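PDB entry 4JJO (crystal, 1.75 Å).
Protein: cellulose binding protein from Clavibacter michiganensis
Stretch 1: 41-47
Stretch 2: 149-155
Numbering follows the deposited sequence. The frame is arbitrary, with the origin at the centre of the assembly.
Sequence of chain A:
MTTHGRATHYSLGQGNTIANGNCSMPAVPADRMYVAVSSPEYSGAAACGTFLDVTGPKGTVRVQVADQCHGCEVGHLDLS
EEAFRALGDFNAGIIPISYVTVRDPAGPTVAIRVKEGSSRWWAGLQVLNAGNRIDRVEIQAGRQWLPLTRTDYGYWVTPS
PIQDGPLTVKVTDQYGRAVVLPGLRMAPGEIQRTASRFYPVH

Stretch 1 41-47: EYSGAAA
Stretch 2 149-155: TRTDYGY

A helix end and a turn meet here with a single direct hydrogen bond, and 276 Å² is buried in all. In stretch 1, Ser43 is the first residue to leave helical phi/psi; Ser43, Gly44 and Ala45 take positive phi (57/49, 61/33 and 82/3), before Ala46 and Ala47 return to negative phi. Tyr42 O gathers this turn, accepting from Ala47 N at 3.2 Å and, weakly, from Ala45 N at 3.0 Å. Stretch 2 runs as strand through Arg150 and then turns, with Gly154 at 99/5, a conformation that calls for glycine. The register is set by Gly44 and Asp152, whose CA atoms lie 4.7 Å apart.

Tyr42 leaves its backbone sideways, but chi1 t (-173°) with chi2 67° carries the hydroxyl to the turn, where OH donates to Asp152 O at 2.9 Å, near the ring plane. Asp152, chi1 p (68°), leaves sideways and its end leads away; the acceptor is its backbone O. Ala45 points toward the turn, and its methyl packs against the backbone there, CB lying 3.4 Å from Thr151 O and 3.9 Å from Gly154 N.

Arg150 also points toward its partner. With chi1 t, chi2 t, chi3 m (-56°) and chi4 -84°, its chain passes Gly44, CD lying 3.3 Å from Gly44 O, and sets the Ala46 methyl over one face of its guanidinium, CB to NH1 3.5 Å. Water adds bridges: one molecule donates to Gly44 O (2.7 Å) and Arg150 O (3.1 Å), while another accepts from Arg150 NH1 (2.9 Å) and donates to Ala45 O (2.8 Å).

Thr151 points away and serves its own turn: at chi1 p (73°), OG1 accepts from Tyr153 N at 3.3 Å and donates to Tyr155 O at 3.0 Å. Tyr155 O also receives Thr151 N at 2.9 Å, closing the loop that presents Asp152 O.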

# COMPACT_ATOMS: atom_id res chain seq x y z
N GLU A 41 7.25 11.02 -3.80
CA GLU A 41 5.89 10.53 -3.97
C GLU A 41 5.64 9.27 -3.13
O GLU A 41 4.51 9.01 -2.73
CB GLU A 41 5.61 10.26 -5.45
CG GLU A 41 5.60 11.52 -6.31
CD GLU A 41 5.42 11.23 -7.79
OE1 GLU A 41 4.25 11.21 -8.24
OE2 GLU A 41 6.43 11.04 -8.49
N TYR A 42 6.71 8.51 -2.88
CA TYR A 42 6.64 7.35 -2.01
C TYR A 42 6.31 7.80 -0.59
O TYR A 42 5.58 7.12 0.14
CB TYR A 42 7.98 6.61 -2.04
CG TYR A 42 8.00 5.29 -1.29
CD1 TYR A 42 7.26 4.21 -1.74
CD2 TYR A 42 8.78 5.12 -0.16
CE1 TYR A 42 7.28 3.00 -1.08
CE2 TYR A 42 8.81 3.92 0.51
CZ TYR A 42 8.05 2.86 0.05
OH TYR A 42 8.08 1.66 0.71
N SER A 43 6.87 8.94 -0.21
CA SER A 43 6.48 9.62 1.02
C SER A 43 6.62 8.74 2.26
O SER A 43 5.70 8.64 3.07
CB SER A 43 5.03 10.10 0.89
OG SER A 43 4.70 11.03 1.91
N GLY A 44 7.78 8.10 2.40
CA GLY A 44 8.05 7.27 3.56
C GLY A 44 7.08 6.11 3.66
O GLY A 44 6.73 5.68 4.77
N ALA A 45 6.65 5.61 2.51
CA ALA A 45 5.75 4.47 2.40
C ALA A 45 4.28 4.84 2.61
O ALA A 45 3.41 3.97 2.58
CB ALA A 45 6.17 3.37 3.37
N ALA A 46 4.00 6.12 2.80
CA ALA A 46 2.61 6.56 2.98
C ALA A 46 1.79 6.36 1.71
O ALA A 46 0.57 6.26 1.75
CB ALA A 46 2.57 8.01 3.42
N ALA A 47 2.47 6.29 0.57
CA ALA A 47 1.79 6.08 -0.71
C ALA A 47 1.47 4.60 -0.94
O ALA A 47 0.68 4.27 -1.82
CB ALA A 47 2.65 6.61 -1.85
N THR A 149 4.21 3.36 14.80
CA THR A 149 5.14 4.15 14.01
C THR A 149 5.17 3.64 12.57
O THR A 149 5.35 2.45 12.34
CB THR A 149 6.55 4.06 14.61
OG1 THR A 149 6.54 4.63 15.93
CG2 THR A 149 7.57 4.80 13.75
N ARG A 150 4.99 4.54 11.61
CA ARG A 150 5.01 4.17 10.21
C ARG A 150 6.44 3.89 9.76
O ARG A 150 7.29 4.77 9.81
CB ARG A 150 4.42 5.28 9.34
CG ARG A 150 4.26 4.89 7.87
CD ARG A 150 4.26 6.09 6.94
NE ARG A 150 3.24 7.09 7.27
CZ ARG A 150 1.97 7.04 6.89
NH1 ARG A 150 1.52 6.02 6.16
NH2 ARG A 150 1.14 8.01 7.24
N THR A 151 6.70 2.66 9.32
CA THR A 151 8.00 2.32 8.76
C THR A 151 8.04 2.74 7.29
O THR A 151 7.00 3.01 6.68
CB THR A 151 8.31 0.81 8.83
OG1 THR A 151 7.50 0.10 7.88
CG2 THR A 151 8.06 0.27 10.23
N ASP A 152 9.24 2.78 6.72
CA ASP A 152 9.39 3.12 5.32
C ASP A 152 9.28 1.88 4.43
O ASP A 152 9.57 1.94 3.23
CB ASP A 152 10.73 3.82 5.08
CG ASP A 152 11.92 2.91 5.30
OD1 ASP A 152 11.73 1.76 5.76
OD2 ASP A 152 13.05 3.34 5.00
N TYR A 153 8.86 0.75 5.00
CA TYR A 153 8.71 -0.48 4.22
C TYR A 153 7.31 -1.09 4.28
O TYR A 153 7.12 -2.27 3.98
CB TYR A 153 9.77 -1.51 4.63
CG TYR A 153 9.72 -1.95 6.07
CD1 TYR A 153 8.84 -2.94 6.49
CD2 TYR A 153 10.58 -1.40 7.01
CE1 TYR A 153 8.80 -3.36 7.81
CE2 TYR A 153 10.56 -1.81 8.33
CZ TYR A 153 9.66 -2.78 8.72
OH TYR A 153 9.63 -3.20 10.03
N GLY A 154 6.32 -0.29 4.66
CA GLY A 154 4.93 -0.67 4.50
C GLY A 154 4.24 -1.23 5.73
O GLY A 154 3.09 -1.68 5.65
N TYR A 155 4.93 -1.22 6.87
CA TYR A 155 4.34 -1.68 8.12
C TYR A 155 4.21 -0.55 9.13
O TYR A 155 4.73 0.56 8.93
CB TYR A 155 5.19 -2.80 8.74
CG TYR A 155 4.90 -4.18 8.19
CD1 TYR A 155 4.10 -5.06 8.90
CD2 TYR A 155 5.44 -4.60 6.98
CE1 TYR A 155 3.84 -6.33 8.42
CE2 TYR A 155 5.18 -5.86 6.49
CZ TYR A 155 4.38 -6.72 7.22
OH TYR A 155 4.12 -7.98 6.73
O HOH W 1 7.94 6.23 7.15
O HOH W 2 2.58 3.53 5.22
O HOH W 3 -0.52 5.06 3.94